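Local coordinates for protein putative leucoanthocyanidin reductase 1 (Vitis vinifera, PDB 3I6I) that catalyses the NADPH-dependent reduction of leucoanthocyanidins to flavan-3-ols in plant flavonoid biosynthesis, at residues A29-H34 with K60-V65; G202-K207 with P300-R305. All blocks are in the same frame, centred on the assembly; numbering follows the deposited sequence. Where two conformers were deposited one is given.

Contact 1 of 2, residues A29-H34 with K60-V65; sequences ASLDAH and KGAIIV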
# COMPACT_ATOMS: atom_id res chain seq x y z
N ALA A 29 11.45 -5.12 5.31
CA ALA A 29 10.82 -5.71 6.51
C ALA A 29 10.93 -7.22 6.50
O ALA A 29 11.26 -7.83 7.50
CB ALA A 29 9.32 -5.31 6.56
N SER A 30 10.66 -7.83 5.35
CA SER A 30 10.81 -9.28 5.20
C SER A 30 12.24 -9.73 5.56
O SER A 30 12.45 -10.65 6.34
CB SER A 30 10.39 -9.72 3.80
OG SER A 30 10.34 -11.14 3.72
N LEU A 31 13.25 -9.04 5.03
CA LEU A 31 14.65 -9.37 5.34
C LEU A 31 15.03 -9.11 6.80
O LEU A 31 15.71 -9.92 7.42
CB LEU A 31 15.57 -8.64 4.38
CG LEU A 31 15.45 -9.18 2.95
CD1 LEU A 31 15.81 -8.11 1.92
CD2 LEU A 31 16.36 -10.42 2.79
N ASP A 32 14.57 -7.99 7.36
CA ASP A 32 14.77 -7.65 8.77
C ASP A 32 14.08 -8.63 9.74
O ASP A 32 14.52 -8.79 10.89
CB ASP A 32 14.29 -6.22 9.06
CG ASP A 32 15.21 -5.15 8.45
OD1 ASP A 32 16.25 -5.50 7.87
OD2 ASP A 32 14.87 -3.96 8.55
N ALA A 33 13.03 -9.30 9.26
CA ALA A 33 12.33 -10.35 10.03
C ALA A 33 13.01 -11.70 9.92
O ALA A 33 12.52 -12.68 10.46
CB ALA A 33 10.84 -10.46 9.59
N HIS A 34 14.15 -11.74 9.22
CA HIS A 34 14.94 -12.96 9.03
C HIS A 34 14.16 -14.03 8.21
O HIS A 34 14.41 -15.23 8.35
CB HIS A 34 15.43 -13.52 10.39
CG HIS A 34 15.59 -12.47 11.46
ND1 HIS A 34 16.52 -11.46 11.38
CD2 HIS A 34 14.93 -12.29 12.63
CE1 HIS A 34 16.43 -10.70 12.46
NE2 HIS A 34 15.47 -11.19 13.24
N LYS A 60 21.30 -7.57 2.40
CA LYS A 60 20.46 -8.08 3.50
C LYS A 60 20.13 -9.57 3.32
O LYS A 60 19.52 -10.19 4.19
CB LYS A 60 19.18 -7.26 3.63
CG LYS A 60 19.41 -5.80 4.03
CD LYS A 60 18.14 -5.14 4.58
CE LYS A 60 18.16 -3.62 4.39
NZ LYS A 60 18.03 -2.85 5.68
N GLY A 61 20.53 -10.17 2.20
CA GLY A 61 20.40 -11.62 2.01
C GLY A 61 19.32 -12.03 1.03
O GLY A 61 19.00 -13.21 0.92
N ALA A 62 18.79 -11.06 0.29
CA ALA A 62 17.76 -11.33 -0.73
C ALA A 62 18.33 -12.17 -1.86
O ALA A 62 19.49 -12.03 -2.22
CB ALA A 62 17.21 -10.00 -1.29
N ILE A 63 17.50 -13.06 -2.42
CA ILE A 63 17.90 -13.86 -3.58
C ILE A 63 17.15 -13.29 -4.76
O ILE A 63 15.91 -13.27 -4.78
CB ILE A 63 17.54 -15.33 -3.39
CG1 ILE A 63 18.33 -15.90 -2.20
CG2 ILE A 63 17.82 -16.13 -4.69
CD1 ILE A 63 17.79 -17.20 -1.69
N ILE A 64 17.88 -12.79 -5.75
CA ILE A 64 17.23 -12.22 -6.93
C ILE A 64 16.87 -13.33 -7.93
O ILE A 64 17.71 -14.19 -8.25
CB ILE A 64 18.09 -11.13 -7.59
CG1 ILE A 64 18.34 -9.99 -6.59
CG2 ILE A 64 17.38 -10.57 -8.80
CD1 ILE A 64 19.11 -8.82 -7.18
N VAL A 65 15.63 -13.30 -8.40
CA VAL A 65 15.09 -14.18 -9.44
C VAL A 65 14.51 -13.34 -10.58
O VAL A 65 13.88 -12.31 -10.37
CB VAL A 65 14.02 -15.15 -8.88
CG1 VAL A 65 14.58 -15.94 -7.69
CG2 VAL A 65 12.79 -14.42 -8.46
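L31 lays its CD2 methyl over the face of the flat G61-A62 peptide and above the K60 carbonyl, while the flat carboxylate of D32 is touched at OD1 by K60 CD, which comes from out of the carboxylate plane. L31 CD2 lies 3.5 Å from K60 O and equally near A62 N, and L31 CD1 reaches A62 CB at 4.0 Å. L31 CD1 and CB also both rest against K60 CB at 3.9 Å. A branched leucine suits this end of a Rossmann helix because one methyl can lie on backbone while the other meets side chains; L57 and T37 close in around it. An alanine here would probably open a gap over the G61-A62 peptide and beside A62 CB, which would keep L57 as a neighbour. G61, at positive phi (108°), ends helix 48-59 in a Schellman motif, where a CB would press on K60 O; glycine fits. D32 OD1 lies 3.8 Å from K60 CD, and the lysine's bent last torsion (chi4 -122°) leaves NZ 3.9 Å from the same oxygen, a long salt bridge. With no hydrogen bond between the segments and this ion pair long and exposed, cohesion probably rests mainly on the leucine.

Contact 2 of 2, residues G202-K207 with P300-R305; sequences GKFTMK and PEDSFR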
# COMPACT_ATOMS: atom_id res chain seq x y z
N GLY A 202 5.53 -1.85 5.99
CA GLY A 202 6.34 -3.04 5.76
C GLY A 202 6.33 -4.01 6.95
O GLY A 202 6.10 -5.20 6.81
N LYS A 203 6.58 -3.48 8.14
CA LYS A 203 6.74 -4.31 9.31
C LYS A 203 5.47 -5.11 9.58
O LYS A 203 5.51 -6.35 9.77
CB LYS A 203 7.04 -3.42 10.50
CG LYS A 203 7.16 -4.13 11.84
CD LYS A 203 7.45 -3.07 12.94
CE LYS A 203 6.99 -3.54 14.32
NZ LYS A 203 7.32 -2.51 15.38
N PHE A 204 4.35 -4.41 9.59
CA PHE A 204 3.10 -5.06 9.96
C PHE A 204 2.57 -5.94 8.84
O PHE A 204 2.08 -6.99 9.13
CB PHE A 204 2.08 -4.07 10.51
CG PHE A 204 2.48 -3.52 11.85
CD1 PHE A 204 2.43 -4.33 12.97
CD2 PHE A 204 2.93 -2.22 11.99
CE1 PHE A 204 2.82 -3.85 14.20
CE2 PHE A 204 3.30 -1.72 13.24
CZ PHE A 204 3.25 -2.53 14.34
N THR A 205 2.76 -5.54 7.58
CA THR A 205 2.46 -6.45 6.49
C THR A 205 3.15 -7.81 6.63
O THR A 205 2.52 -8.88 6.45
CB THR A 205 2.82 -5.82 5.12
OG1 THR A 205 1.96 -4.73 4.85
CG2 THR A 205 2.71 -6.88 3.97
N MET A 206 4.45 -7.80 6.92
CA MET A 206 5.17 -9.04 6.94
C MET A 206 4.73 -9.91 8.12
O MET A 206 4.81 -11.12 8.02
CB MET A 206 6.69 -8.82 6.85
CG MET A 206 7.10 -8.34 5.43
SD MET A 206 6.34 -9.28 4.04
CE MET A 206 6.90 -10.91 4.44
N LYS A 207 4.25 -9.32 9.23
CA LYS A 207 3.74 -10.12 10.37
C LYS A 207 2.51 -10.91 9.98
O LYS A 207 2.26 -12.01 10.51
CB LYS A 207 3.33 -9.22 11.56
CG LYS A 207 4.44 -8.37 12.13
CD LYS A 207 3.99 -7.69 13.44
CE LYS A 207 5.11 -6.90 14.10
NZ LYS A 207 6.18 -7.74 14.74
N PRO A 300 -0.87 -6.16 19.82
CA PRO A 300 -0.93 -5.18 20.92
C PRO A 300 0.44 -4.85 21.51
O PRO A 300 1.37 -5.66 21.46
CB PRO A 300 -1.79 -5.90 21.99
CG PRO A 300 -1.69 -7.40 21.63
CD PRO A 300 -1.59 -7.41 20.13
N GLU A 301 0.53 -3.65 22.08
CA GLU A 301 1.78 -3.19 22.72
C GLU A 301 2.98 -3.17 21.73
O GLU A 301 4.13 -3.54 22.07
CB GLU A 301 2.09 -4.00 23.97
CG GLU A 301 1.15 -3.66 25.12
CD GLU A 301 1.41 -4.49 26.35
OE1 GLU A 301 2.50 -5.09 26.45
OE2 GLU A 301 0.52 -4.54 27.22
N ASP A 302 2.67 -2.76 20.51
CA ASP A 302 3.65 -2.66 19.43
C ASP A 302 3.33 -1.38 18.67
O ASP A 302 2.64 -1.38 17.63
CB ASP A 302 3.57 -3.91 18.56
CG ASP A 302 4.83 -4.12 17.73
OD1 ASP A 302 5.61 -3.16 17.61
OD2 ASP A 302 5.02 -5.24 17.17
N SER A 303 3.80 -0.28 19.23
CA SER A 303 3.41 1.06 18.80
C SER A 303 3.78 1.40 17.36
O SER A 303 4.86 1.06 16.90
CB SER A 303 4.07 2.11 19.71
OG SER A 303 3.56 2.05 21.02
N PHE A 304 2.87 2.10 16.70
CA PHE A 304 3.09 2.67 15.38
C PHE A 304 3.87 3.95 15.56
O PHE A 304 3.62 4.70 16.50
CB PHE A 304 1.75 3.02 14.73
CG PHE A 304 1.14 1.88 13.96
CD1 PHE A 304 0.93 1.99 12.61
CD2 PHE A 304 0.86 0.68 14.60
CE1 PHE A 304 0.39 0.93 11.88
CE2 PHE A 304 0.34 -0.40 13.89
CZ PHE A 304 0.10 -0.28 12.54
N ARG A 305 4.78 4.22 14.63
CA ARG A 305 5.40 5.55 14.54
C ARG A 305 4.31 6.63 14.36
O ARG A 305 3.39 6.47 13.56
CB ARG A 305 6.34 5.57 13.32
CG ARG A 305 7.52 4.63 13.47
CD ARG A 305 8.42 4.67 12.27
NE ARG A 305 9.18 5.91 12.23
CZ ARG A 305 9.87 6.34 11.17
NH1 ARG A 305 9.92 5.64 10.03
NH2 ARG A 305 10.51 7.49 11.26
O HOH W 1 6.44 0.43 14.72
O HOH W 2 7.65 -6.00 16.67
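K203 and D302 meet tip to tip: K203 NZ donates to D302 OD1 at 2.9 Å, on the syn side and 23° out of the carboxylate plane. The lysine reaches this far because CG is anti to the backbone N (chi1 176°) and the chain beyond is extended. K207, one helical turn on, approaches the other oxygen; in the conformer described its NZ is 3.7 Å from D302 OD2, a long salt bridge supplemented by a water that accepts from NZ and donates to OD2. Two lysines sharing one aspartate suit a partly exposed site, where the carboxylate between them probably eases the repulsion of the two ammonium groups.

Beside this network F204 and F304 lie with near-parallel planes, 2° apart, slid so far that the rings barely overlap; their centroids are separated by 4.4 Å. F204 CE2 lies over the rim of the F304 face, 3.3 Å from F304 CE2. F204 CZ also touches D302 O, at 3.5 Å.

Farther out, another water links K203 NZ to S303 O, and V295 packs on both rings, with F221 on F204 and P223 on F304. R305 N bonds D200 OD2 and its NH1 bonds T199 OG1, fixing the loop to the beginning of helix 198-208. A salt-bridge network alongside an aromatic pair thus joins this helix to the C-terminal loop between helices 295-298 and 307-315 in the NmrA-like fold.

How the contacts relate
Contact 1 comes first along the chain and is complete before contact 2 begins, yet their centres are only 18 Å apart. Contact 1 lies at the margin of the Rossmann core, joining the end of helix 21-32 to the turn that leads into the outermost strand, 63-66. Contact 2 ties helix 198-208 to a loop late in the chain. The two helices bring them together: A29 CB packs on G202 O at 3.2 Å, and S30 OG meets M206 CE at 3.5 Å. Helix 21-32 thus carries contact 1 on one flank and helix 198-208 on another, linking the Rossmann core, which binds NADPH, to a segment late in the chain.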